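Local coordinates for protein titin (Homo sapiens, PDB 2J8H) that serves as a giant elastic muscle protein, represented here by a rigid tandem of two immunoglobulin domains from its A-band region, at residues Ile124-Ser129 and Tyr176-Lys181; Tyr151-Thr156 and Thr160-Pro165. All blocks are in the same frame, centred on the assembly; numbering follows the deposited sequence.

Both contacts lie in the second of the two immunoglobulin domains, their centres about 10 Å apart. The chain order is 124-129, 151-156, 160-165, 176-181, so interaction 2 is nested inside the loop that interaction 1 closes. Interaction 1 spans the interior between two facing sheets; interaction 2 is a hairpin within one of them. Strands 123-131 and 159-163 are neighbours in that sheet and join the two contacts: Ile126 N lies 2.7 Å from Thr160 O and Ile124 N 2.8 Å from Leu162 O, both probable hydrogen bonds. Tyr176 also packs on Leu162. Cross-sheet packing fills the core, and the hairpin adds to it through its inward face, which makes the second domain a compact module of the tandem.

Interaction 1: Ile124-Ser129 and Tyr176-Lys181; sequences IKIPFS and YVVCAK
Ile126 and Val178 meet branch to branch across the interior of the domain, their side chains sliding past each other from opposing backbones. CG1 of Val178 does the touching: it lies 4.1 Å from Ile126 CG2 and equally close to Ile126 CG1, and so sits against both branches at once. The valine torsion explains this, since chi1 of 55° puts CG1 between the backbone N and the carbonyl carbon while CG2 lies anti to the N. Two residues back on each strand the pattern repeats with different chemistry. Ile124 has an extended chain (chi2 178°) whose terminal methyl reaches the Tyr176 ring obliquely, CD1 of Ile124 lying 4.2 Å from CD1 of Tyr176.

The backbones run in the same direction but belong to different sheets: the CA atoms of Ile126 and Val178 are 8.1 Å apart, too far for strand pairing, and the contact is wholly apolar and buried. Trp138 packs on Ile126, and Thr160 on both Ile126 and Val178, so both rest against the central pair. The tyrosine hydroxyl has its own anchor, a hydrogen bond to the backbone oxygen of Asp172, four residues earlier, as in a tyrosine corner.

This is the B-to-F strand packing of an I-set immunoglobulin sandwich, where Ile126 and Val178, beside the core tryptophan, appear to occupy the positions that a disulfide joins in many relatives.

Interaction 2: Tyr151-Thr156 and Thr160-Pro165; sequences YQVIVT and TSLVFP
The D-E beta hairpin of the immunoglobulin fold is formed by strands 152-155 and 159-163, whose segments 152-155 and 160-163 run antiparallel at 167°. Gln152 and Val163 form a hydrogen-bonded pair, with Gln152 N to Val163 O at 2.9 Å and Val163 N to Gln152 O at 2.7 Å. Ile154 and Ser161 form the next, and Ile154 N points almost straight (176°) at Ser161 O, 2.8 Å away and in its carbonyl plane. The return bond ends on a shared acceptor: Ile154 O takes Ser161 N and, at 2.8 Å, the hydroxyl Thr160 OG1, which arrive from opposite faces of the carbonyl plane. Trp138 NE1 donates to the same hydroxyl, which thus links the indole to the hairpin.

On the face carrying Val153 and Leu162, Leu162 CD1 lies between two neighbours, 3.9 Å from Val153 CG2 and 3.9 Å from Tyr151 CD2. The Tyr151 ring runs beside that of Phe164, both pointing the same way with planes inclined at 67°; Phe164 CE2 approaches the tyrosine's edge, 3.5 Å from Tyr151 CE2. Cutting Tyr151 back to an alanine is likely to leave the Phe164 ring and the Leu162 methyl without their neighbour and to open a gap beside Tyr176, on which the tyrosine also packs. On the other face, Ile154 CD1 rests 3.9 Å from Val163 CG2.

Four backbone bonds, two nearly linear, set the register and the doubly accepting Ile154 O binds the strands together; the Thr160 hydroxyl, through Trp138, and Val153 and Leu162 join the hairpin to the core.

Interaction 1: Ile124-Ser129 and Tyr176-Lys181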
# COMPACT_ATOMS: atom_id res chain seq x y z
N ILE A 124 -23.95 1.42 -21.93
CA ILE A 124 -23.48 1.06 -20.60
C ILE A 124 -21.97 1.15 -20.66
O ILE A 124 -21.32 0.25 -21.20
CB ILE A 124 -23.94 -0.34 -20.17
CG1 ILE A 124 -25.46 -0.50 -20.37
CG2 ILE A 124 -23.55 -0.58 -18.72
CD1 ILE A 124 -26.01 -1.85 -20.02
N LYS A 125 -21.42 2.26 -20.17
CA LYS A 125 -20.01 2.61 -20.33
C LYS A 125 -19.23 2.21 -19.08
O LYS A 125 -19.51 2.70 -17.99
CB LYS A 125 -19.84 4.10 -20.59
CG LYS A 125 -18.39 4.52 -20.91
CD LYS A 125 -18.25 6.00 -21.22
CE LYS A 125 -16.81 6.36 -21.56
NZ LYS A 125 -16.62 7.79 -22.01
N ILE A 126 -18.26 1.32 -19.26
CA ILE A 126 -17.55 0.71 -18.15
C ILE A 126 -16.04 0.91 -18.29
O ILE A 126 -15.41 0.30 -19.18
CB ILE A 126 -17.80 -0.80 -18.08
CG1 ILE A 126 -19.30 -1.13 -18.06
CG2 ILE A 126 -17.22 -1.34 -16.78
CD1 ILE A 126 -20.02 -0.58 -16.83
N PRO A 127 -15.45 1.76 -17.43
CA PRO A 127 -14.00 1.87 -17.45
C PRO A 127 -13.34 0.59 -16.96
O PRO A 127 -13.89 -0.11 -16.12
CB PRO A 127 -13.71 3.02 -16.48
CG PRO A 127 -15.00 3.66 -16.22
CD PRO A 127 -16.05 2.66 -16.43
N PHE A 128 -12.17 0.28 -17.50
CA PHE A 128 -11.40 -0.83 -16.99
C PHE A 128 -9.90 -0.56 -17.06
O PHE A 128 -9.45 0.32 -17.77
CB PHE A 128 -11.74 -2.10 -17.77
CG PHE A 128 -11.32 -2.05 -19.17
CD1 PHE A 128 -10.04 -2.36 -19.53
CD2 PHE A 128 -12.21 -1.65 -20.16
CE1 PHE A 128 -9.64 -2.30 -20.81
CE2 PHE A 128 -11.79 -1.58 -21.47
CZ PHE A 128 -10.53 -1.89 -21.79
N SER A 129 -9.15 -1.34 -16.31
CA SER A 129 -7.69 -1.28 -16.32
C SER A 129 -7.17 -2.67 -16.64
O SER A 129 -7.87 -3.68 -16.47
CB SER A 129 -7.18 -0.86 -14.94
OG SER A 129 -7.70 0.40 -14.55
N TYR A 176 -26.55 -7.34 -17.00
CA TYR A 176 -25.48 -7.48 -17.97
C TYR A 176 -24.18 -7.64 -17.19
O TYR A 176 -23.95 -6.93 -16.21
CB TYR A 176 -25.45 -6.27 -18.90
CG TYR A 176 -26.68 -6.20 -19.79
CD1 TYR A 176 -27.87 -5.61 -19.35
CD2 TYR A 176 -26.68 -6.77 -21.05
CE1 TYR A 176 -29.01 -5.60 -20.15
CE2 TYR A 176 -27.80 -6.73 -21.87
CZ TYR A 176 -28.96 -6.16 -21.42
OH TYR A 176 -30.06 -6.15 -22.24
N VAL A 177 -23.37 -8.60 -17.59
CA VAL A 177 -22.12 -8.90 -16.93
C VAL A 177 -20.98 -8.53 -17.87
O VAL A 177 -20.95 -8.98 -19.01
CB VAL A 177 -22.05 -10.37 -16.52
CG1 VAL A 177 -20.72 -10.66 -15.85
CG2 VAL A 177 -23.22 -10.74 -15.60
N VAL A 178 -20.06 -7.69 -17.39
CA VAL A 178 -18.86 -7.33 -18.15
C VAL A 178 -17.66 -7.90 -17.39
O VAL A 178 -17.60 -7.86 -16.14
CB VAL A 178 -18.73 -5.81 -18.32
CG1 VAL A 178 -18.76 -5.10 -16.98
CG2 VAL A 178 -17.45 -5.46 -19.14
N CYS A 179 -16.73 -8.47 -18.15
CA CYS A 179 -15.61 -9.15 -17.55
C CYS A 179 -14.34 -8.75 -18.27
O CYS A 179 -14.34 -8.61 -19.49
CB CYS A 179 -15.88 -10.65 -17.64
SG CYS A 179 -14.60 -11.74 -16.95
N ALA A 180 -13.27 -8.50 -17.50
CA ALA A 180 -11.95 -8.20 -18.04
C ALA A 180 -11.00 -9.27 -17.52
O ALA A 180 -11.01 -9.57 -16.32
CB ALA A 180 -11.48 -6.81 -17.59
N LYS A 181 -10.20 -9.85 -18.42
CA LYS A 181 -9.23 -10.89 -18.09
C LYS A 181 -7.87 -10.57 -18.69
O LYS A 181 -7.77 -10.24 -19.88
CB LYS A 181 -9.63 -12.26 -18.68
CG LYS A 181 -11.01 -12.78 -18.33
CD LYS A 181 -11.57 -13.71 -19.45
CE LYS A 181 -12.93 -14.32 -19.07
NZ LYS A 181 -14.08 -13.35 -19.01

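Interaction 2: Tyr151-Thr156 and Thr160-Pro165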
# COMPACT_ATOMS: atom_id res chain seq x y z
N TYR A 151 -27.02 -5.60 -30.40
CA TYR A 151 -26.06 -4.92 -29.56
C TYR A 151 -24.88 -4.44 -30.34
O TYR A 151 -24.48 -5.07 -31.33
CB TYR A 151 -25.52 -5.87 -28.48
CG TYR A 151 -26.50 -6.58 -27.59
CD1 TYR A 151 -26.80 -7.92 -27.78
CD2 TYR A 151 -27.07 -5.94 -26.50
CE1 TYR A 151 -27.68 -8.59 -26.95
CE2 TYR A 151 -27.93 -6.60 -25.67
CZ TYR A 151 -28.22 -7.91 -25.88
OH TYR A 151 -29.06 -8.55 -25.00
N GLN A 152 -24.26 -3.37 -29.87
CA GLN A 152 -22.93 -3.01 -30.33
C GLN A 152 -22.01 -2.93 -29.13
O GLN A 152 -22.31 -2.23 -28.16
CB GLN A 152 -22.92 -1.67 -31.08
CG GLN A 152 -21.54 -1.23 -31.57
CD GLN A 152 -20.96 -2.13 -32.61
OE1 GLN A 152 -21.63 -2.51 -33.58
NE2 GLN A 152 -19.68 -2.46 -32.46
N VAL A 153 -20.89 -3.64 -29.19
CA VAL A 153 -19.85 -3.50 -28.17
C VAL A 153 -18.73 -2.56 -28.65
O VAL A 153 -18.18 -2.74 -29.73
CB VAL A 153 -19.24 -4.85 -27.81
CG1 VAL A 153 -18.11 -4.66 -26.80
CG2 VAL A 153 -20.31 -5.76 -27.23
N ILE A 154 -18.39 -1.58 -27.82
CA ILE A 154 -17.25 -0.71 -28.07
C ILE A 154 -16.18 -1.08 -27.05
O ILE A 154 -16.47 -1.23 -25.88
CB ILE A 154 -17.64 0.76 -27.90
CG1 ILE A 154 -18.62 1.17 -29.00
CG2 ILE A 154 -16.40 1.66 -27.89
CD1 ILE A 154 -19.19 2.58 -28.87
N VAL A 155 -14.96 -1.28 -27.51
CA VAL A 155 -13.81 -1.40 -26.60
C VAL A 155 -12.71 -0.43 -27.03
O VAL A 155 -12.29 -0.42 -28.18
CB VAL A 155 -13.24 -2.82 -26.58
CG1 VAL A 155 -12.19 -2.95 -25.49
CG2 VAL A 155 -14.35 -3.85 -26.37
N THR A 156 -12.29 0.41 -26.10
CA THR A 156 -11.20 1.33 -26.34
C THR A 156 -10.05 0.95 -25.42
O THR A 156 -10.10 -0.11 -24.78
CB THR A 156 -11.63 2.77 -26.10
OG1 THR A 156 -11.62 3.04 -24.70
CG2 THR A 156 -13.03 3.03 -26.69
N THR A 160 -15.10 0.10 -22.02
CA THR A 160 -15.93 -0.67 -22.93
C THR A 160 -17.37 -0.24 -22.69
O THR A 160 -17.77 0.03 -21.54
CB THR A 160 -15.78 -2.18 -22.71
OG1 THR A 160 -16.63 -2.86 -23.61
CG2 THR A 160 -16.17 -2.61 -21.28
N SER A 161 -18.11 -0.09 -23.77
CA SER A 161 -19.53 0.23 -23.70
C SER A 161 -20.34 -0.84 -24.41
O SER A 161 -20.00 -1.26 -25.52
CB SER A 161 -19.83 1.56 -24.37
OG SER A 161 -19.05 2.56 -23.79
N LEU A 162 -21.42 -1.22 -23.77
CA LEU A 162 -22.42 -2.02 -24.42
C LEU A 162 -23.47 -1.05 -24.89
O LEU A 162 -24.11 -0.37 -24.07
CB LEU A 162 -23.03 -3.05 -23.47
CG LEU A 162 -24.14 -3.90 -24.11
CD1 LEU A 162 -23.55 -4.73 -25.27
CD2 LEU A 162 -24.88 -4.76 -23.05
N VAL A 163 -23.67 -0.98 -26.20
CA VAL A 163 -24.61 -0.01 -26.76
C VAL A 163 -25.84 -0.72 -27.36
O VAL A 163 -25.74 -1.82 -27.94
CB VAL A 163 -23.95 0.87 -27.82
CG1 VAL A 163 -24.88 2.02 -28.23
CG2 VAL A 163 -22.59 1.42 -27.33
N PHE A 164 -26.98 -0.06 -27.24
CA PHE A 164 -28.24 -0.51 -27.83
C PHE A 164 -28.57 0.46 -28.96
O PHE A 164 -29.40 1.33 -28.79
CB PHE A 164 -29.32 -0.49 -26.74
CG PHE A 164 -29.06 -1.47 -25.62
CD1 PHE A 164 -28.20 -1.16 -24.58
CD2 PHE A 164 -29.64 -2.73 -25.63
CE1 PHE A 164 -27.94 -2.08 -23.57
CE2 PHE A 164 -29.39 -3.64 -24.61
CZ PHE A 164 -28.52 -3.30 -23.59
N PRO A 165 -27.89 0.34 -30.12
CA PRO A 165 -27.97 1.37 -31.16
C PRO A 165 -29.35 1.57 -31.78
O PRO A 165 -29.62 2.63 -32.37
CB PRO A 165 -26.97 0.89 -32.21
CG PRO A 165 -26.86 -0.55 -32.00
CD PRO A 165 -26.99 -0.75 -30.54